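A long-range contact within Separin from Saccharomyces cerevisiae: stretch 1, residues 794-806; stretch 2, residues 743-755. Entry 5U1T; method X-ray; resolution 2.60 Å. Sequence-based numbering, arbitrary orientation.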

# COMPACT_ATOMS: atom_id res chain seq x y z
N PHE A 794 -3.74 0.07 -6.66
CA PHE A 794 -3.07 -0.84 -7.58
C PHE A 794 -4.03 -1.95 -8.00
O PHE A 794 -4.16 -2.25 -9.19
CB PHE A 794 -1.81 -1.43 -6.94
CG PHE A 794 -1.11 -2.47 -7.78
CD1 PHE A 794 -1.65 -3.75 -7.96
CD2 PHE A 794 0.12 -2.19 -8.36
CE1 PHE A 794 -0.99 -4.71 -8.73
CE2 PHE A 794 0.79 -3.14 -9.12
CZ PHE A 794 0.23 -4.40 -9.30
N SER A 795 -4.68 -2.57 -7.02
CA SER A 795 -5.52 -3.71 -7.33
C SER A 795 -6.75 -3.28 -8.14
O SER A 795 -7.20 -4.04 -8.98
CB SER A 795 -5.91 -4.46 -6.06
OG SER A 795 -6.99 -3.82 -5.44
N PHE A 796 -7.28 -2.08 -7.95
CA PHE A 796 -8.30 -1.58 -8.90
C PHE A 796 -7.75 -1.37 -10.32
O PHE A 796 -8.33 -1.86 -11.28
CB PHE A 796 -8.93 -0.28 -8.40
CG PHE A 796 -10.06 -0.50 -7.43
CD1 PHE A 796 -11.32 -0.88 -7.89
CD2 PHE A 796 -9.86 -0.35 -6.06
CE1 PHE A 796 -12.37 -1.10 -7.00
CE2 PHE A 796 -10.89 -0.57 -5.17
CZ PHE A 796 -12.15 -0.94 -5.64
N PHE A 797 -6.64 -0.65 -10.45
CA PHE A 797 -5.93 -0.55 -11.72
C PHE A 797 -5.75 -1.95 -12.36
O PHE A 797 -6.12 -2.17 -13.51
CB PHE A 797 -4.56 0.12 -11.53
CG PHE A 797 -4.62 1.52 -10.96
CD1 PHE A 797 -5.81 2.23 -10.93
CD2 PHE A 797 -3.47 2.12 -10.46
CE1 PHE A 797 -5.85 3.54 -10.39
CE2 PHE A 797 -3.50 3.41 -9.92
CZ PHE A 797 -4.68 4.12 -9.90
N GLN A 798 -5.21 -2.89 -11.60
CA GLN A 798 -4.94 -4.21 -12.15
C GLN A 798 -6.21 -4.92 -12.64
O GLN A 798 -6.22 -5.48 -13.73
CB GLN A 798 -4.23 -5.08 -11.11
CG GLN A 798 -3.37 -6.17 -11.72
CD GLN A 798 -2.56 -5.66 -12.91
OE1 GLN A 798 -1.65 -4.84 -12.78
NE2 GLN A 798 -2.94 -6.13 -14.10
N LEU A 799 -7.27 -4.92 -11.82
CA LEU A 799 -8.50 -5.61 -12.17
C LEU A 799 -9.12 -5.01 -13.43
O LEU A 799 -9.52 -5.74 -14.34
CB LEU A 799 -9.51 -5.56 -11.02
CG LEU A 799 -9.51 -6.70 -10.01
CD1 LEU A 799 -10.25 -6.26 -8.75
CD2 LEU A 799 -10.14 -7.96 -10.56
N ILE A 800 -9.19 -3.68 -13.47
CA ILE A 800 -9.70 -2.99 -14.65
C ILE A 800 -8.85 -3.32 -15.87
O ILE A 800 -9.38 -3.66 -16.91
CB ILE A 800 -9.76 -1.47 -14.41
CG1 ILE A 800 -10.73 -1.17 -13.26
CG2 ILE A 800 -10.18 -0.77 -15.68
CD1 ILE A 800 -10.93 0.31 -12.92
N LYS A 801 -7.53 -3.23 -15.75
CA LYS A 801 -6.66 -3.61 -16.84
C LYS A 801 -6.92 -5.06 -17.28
O LYS A 801 -6.91 -5.35 -18.48
CB LYS A 801 -5.19 -3.43 -16.44
CG LYS A 801 -4.63 -2.01 -16.57
CD LYS A 801 -3.22 -1.95 -15.96
CE LYS A 801 -2.28 -0.95 -16.66
NZ LYS A 801 -0.82 -1.13 -16.27
N ILE A 802 -7.17 -5.96 -16.34
CA ILE A 802 -7.34 -7.37 -16.72
C ILE A 802 -8.62 -7.55 -17.54
O ILE A 802 -8.68 -8.33 -18.49
CB ILE A 802 -7.37 -8.32 -15.50
CG1 ILE A 802 -6.03 -8.32 -14.75
CG2 ILE A 802 -7.66 -9.74 -15.93
CD1 ILE A 802 -6.08 -9.10 -13.45
N HIS A 803 -9.65 -6.78 -17.18
CA HIS A 803 -10.93 -6.87 -17.84
C HIS A 803 -10.98 -6.06 -19.15
O HIS A 803 -11.82 -6.33 -20.01
CB HIS A 803 -12.03 -6.43 -16.87
CG HIS A 803 -12.27 -7.40 -15.76
ND1 HIS A 803 -13.26 -8.36 -15.80
CD2 HIS A 803 -11.63 -7.58 -14.58
CE1 HIS A 803 -13.23 -9.08 -14.70
NE2 HIS A 803 -12.25 -8.63 -13.94
N ILE A 804 -10.08 -5.09 -19.31
CA ILE A 804 -9.91 -4.41 -20.59
C ILE A 804 -9.27 -5.38 -21.56
O ILE A 804 -9.73 -5.52 -22.69
CB ILE A 804 -9.04 -3.16 -20.48
CG1 ILE A 804 -9.83 -2.05 -19.81
CG2 ILE A 804 -8.58 -2.69 -21.84
CD1 ILE A 804 -8.97 -0.98 -19.21
N ARG A 805 -8.23 -6.07 -21.11
CA ARG A 805 -7.57 -7.06 -21.93
C ARG A 805 -8.54 -8.09 -22.52
O ARG A 805 -8.39 -8.48 -23.66
CB ARG A 805 -6.50 -7.78 -21.12
CG ARG A 805 -5.99 -9.01 -21.81
CD ARG A 805 -4.99 -9.73 -21.01
NE ARG A 805 -3.64 -9.48 -21.50
CZ ARG A 805 -2.89 -10.40 -22.11
NH1 ARG A 805 -1.66 -10.08 -22.50
NH2 ARG A 805 -3.37 -11.63 -22.31
N ILE A 806 -9.54 -8.53 -21.77
CA ILE A 806 -10.47 -9.51 -22.33
C ILE A 806 -11.75 -8.86 -22.84
O ILE A 806 -12.71 -9.55 -23.18
CB ILE A 806 -10.86 -10.60 -21.31
CG1 ILE A 806 -11.69 -10.00 -20.18
CG2 ILE A 806 -9.61 -11.30 -20.81
CD1 ILE A 806 -12.07 -11.00 -19.16
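Stretch 2 743-755: FNESAKLNIKAGN

Packing of residues 743-755 against residues 794-806 in yeast separin. Stretch 2 is helical from F743 to K752, continuing a helix that begins earlier in the chain; A753 is the first residue to leave helical phi/psi, and G754 follows with a positive phi (61°) that by itself favours glycine. Stretch 1 is helical from F794 to R805. The two helices run in nearly the same direction, with 22° between their N-to-C axes, a signed crossing angle of 22° and a closest axial approach of 10.1 Å. The register advances together along both chains: S795 CA lies 6.1 Å from N744 CA, Q798 CA lies 7.1 Å from K748 CA, and I802 CA lies 7.0 Å from I751 CA. Because the crossing is shallow, contact is kept from the first turn of stretch 1 to its last, and 561 Å² of surface is buried, both sides summed.

No hydrogen bond joins the stretches; the contacts are van der Waals packing and polar atoms set against carbon. Apolar contact centres on I751, which has the largest covered area of any residue here. I751 CD1 meets I802 CG2 at 3.6 Å and R805 CD at 3.8 Å. One helical turn earlier, A747 CB rests 4.0 Å from Q798 CG.

Aromatic contact is made by F794, whose chi1 is t and whose CA-to-CB bond points toward stretch 2. N744 O lies at the ring edge, 3.1 Å from F794 CE1; N744 CG is 3.3 Å from F794 CD1. K748 CD also lies near the ring plane, 4.3 Å from F794 CZ, and E745 OE1 comes to 4.0 Å from F794 CE2.

Polar groups approach mostly carbon. N744 OD1 is 3.2 Å from S795 CB, and N744 ND2 is hydrogen-bonded elsewhere in the structure. Q798 OE1 lies 3.8 Å from K748 CG, so the amide packs on the aliphatic part of the lysine, while Q798 NE2 lies 3.8 Å from I751 CG2. The amines K748 NZ and K801 NZ stand 4.5 Å apart, a pairing of like charges that offers no electrostatic attraction.

At the C-terminal end, R805 reaches over the close of the stretch 2 helix. I751 O lies over one face of its guanidinium, 3.7 Å from R805 CZ; that carbonyl accepts a hydrogen bond from G754 N (I751 O to G754 N, 3.2 Å). R805 NH2 approaches G754 CA to 4.0 Å.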

# COMPACT_ATOMS: atom_id res chain seq x y z
N PHE A 743 0.09 -10.89 -3.63
CA PHE A 743 -1.03 -11.19 -4.52
C PHE A 743 -1.27 -10.15 -5.62
O PHE A 743 -1.74 -10.48 -6.69
CB PHE A 743 -2.32 -11.37 -3.71
CG PHE A 743 -2.39 -12.67 -2.97
CD1 PHE A 743 -2.11 -13.86 -3.62
CD2 PHE A 743 -2.72 -12.71 -1.63
CE1 PHE A 743 -2.15 -15.08 -2.94
CE2 PHE A 743 -2.76 -13.92 -0.94
CZ PHE A 743 -2.47 -15.11 -1.59
N ASN A 744 -0.95 -8.89 -5.34
CA ASN A 744 -1.07 -7.83 -6.32
C ASN A 744 -0.07 -7.99 -7.46
O ASN A 744 -0.42 -7.79 -8.62
CB ASN A 744 -0.87 -6.46 -5.65
CG ASN A 744 -2.17 -5.73 -5.42
OD1 ASN A 744 -3.22 -6.13 -5.92
ND2 ASN A 744 -2.11 -4.65 -4.65
N GLU A 745 1.17 -8.35 -7.14
CA GLU A 745 2.17 -8.51 -8.18
C GLU A 745 1.99 -9.83 -8.89
O GLU A 745 2.33 -9.97 -10.07
CB GLU A 745 3.57 -8.39 -7.61
CG GLU A 745 3.97 -6.95 -7.46
CD GLU A 745 4.57 -6.38 -8.72
OE1 GLU A 745 4.16 -5.29 -9.15
OE2 GLU A 745 5.47 -7.03 -9.27
N SER A 746 1.45 -10.80 -8.17
CA SER A 746 1.18 -12.10 -8.75
C SER A 746 0.10 -11.99 -9.83
O SER A 746 0.13 -12.72 -10.83
CB SER A 746 0.77 -13.09 -7.69
OG SER A 746 0.77 -14.39 -8.24
N ALA A 747 -0.85 -11.08 -9.63
CA ALA A 747 -1.83 -10.77 -10.65
C ALA A 747 -1.13 -10.24 -11.91
O ALA A 747 -1.43 -10.68 -13.02
CB ALA A 747 -2.85 -9.76 -10.14
N LYS A 748 -0.20 -9.30 -11.72
CA LYS A 748 0.53 -8.67 -12.82
C LYS A 748 1.34 -9.70 -13.60
O LYS A 748 1.35 -9.69 -14.84
CB LYS A 748 1.45 -7.57 -12.27
CG LYS A 748 1.80 -6.45 -13.24
CD LYS A 748 2.82 -5.48 -12.62
CE LYS A 748 3.07 -4.27 -13.52
NZ LYS A 748 1.94 -3.31 -13.46
N LEU A 749 2.01 -10.61 -12.90
CA LEU A 749 2.80 -11.63 -13.57
C LEU A 749 1.94 -12.58 -14.39
O LEU A 749 2.23 -12.84 -15.56
CB LEU A 749 3.61 -12.45 -12.58
CG LEU A 749 5.00 -11.91 -12.29
CD1 LEU A 749 5.76 -12.92 -11.52
CD2 LEU A 749 5.74 -11.57 -13.57
N ASN A 750 0.91 -13.13 -13.74
CA ASN A 750 -0.03 -14.04 -14.38
C ASN A 750 -0.64 -13.45 -15.65
O ASN A 750 -0.67 -14.11 -16.69
CB ASN A 750 -1.14 -14.41 -13.41
CG ASN A 750 -0.86 -15.69 -12.66
OD1 ASN A 750 -0.32 -16.64 -13.22
ND2 ASN A 750 -1.23 -15.72 -11.39
N ILE A 751 -1.10 -12.21 -15.56
CA ILE A 751 -1.77 -11.58 -16.68
C ILE A 751 -0.79 -11.21 -17.80
O ILE A 751 -1.13 -11.30 -18.98
CB ILE A 751 -2.56 -10.32 -16.25
CG1 ILE A 751 -3.57 -9.95 -17.32
CG2 ILE A 751 -1.64 -9.14 -15.93
CD1 ILE A 751 -4.68 -10.97 -17.46
N LYS A 752 0.44 -10.83 -17.44
CA LYS A 752 1.46 -10.56 -18.45
C LYS A 752 1.82 -11.89 -19.14
O LYS A 752 2.35 -11.90 -20.24
CB LYS A 752 2.70 -9.86 -17.83
CG LYS A 752 2.47 -8.35 -17.52
CD LYS A 752 3.74 -7.57 -17.09
CE LYS A 752 3.51 -6.05 -17.08
NZ LYS A 752 4.69 -5.27 -16.59
N ALA A 753 1.47 -13.00 -18.50
CA ALA A 753 1.75 -14.33 -19.04
C ALA A 753 0.49 -15.03 -19.57
O ALA A 753 0.45 -16.26 -19.60
CB ALA A 753 2.42 -15.19 -17.98
N GLY A 754 -0.52 -14.26 -19.96
CA GLY A 754 -1.75 -14.83 -20.50
C GLY A 754 -2.55 -15.76 -19.57
O GLY A 754 -3.21 -16.70 -20.05
N ASN A 755 -2.50 -15.49 -18.26
CA ASN A 755 -3.31 -16.23 -17.27
C ASN A 755 -4.40 -15.37 -16.65
O ASN A 755 -4.34 -15.01 -15.48
CB ASN A 755 -2.43 -16.79 -16.16
CG ASN A 755 -1.62 -17.95 -16.61
OD1 ASN A 755 -1.59 -18.27 -17.80
ND2 ASN A 755 -0.95 -18.61 -15.68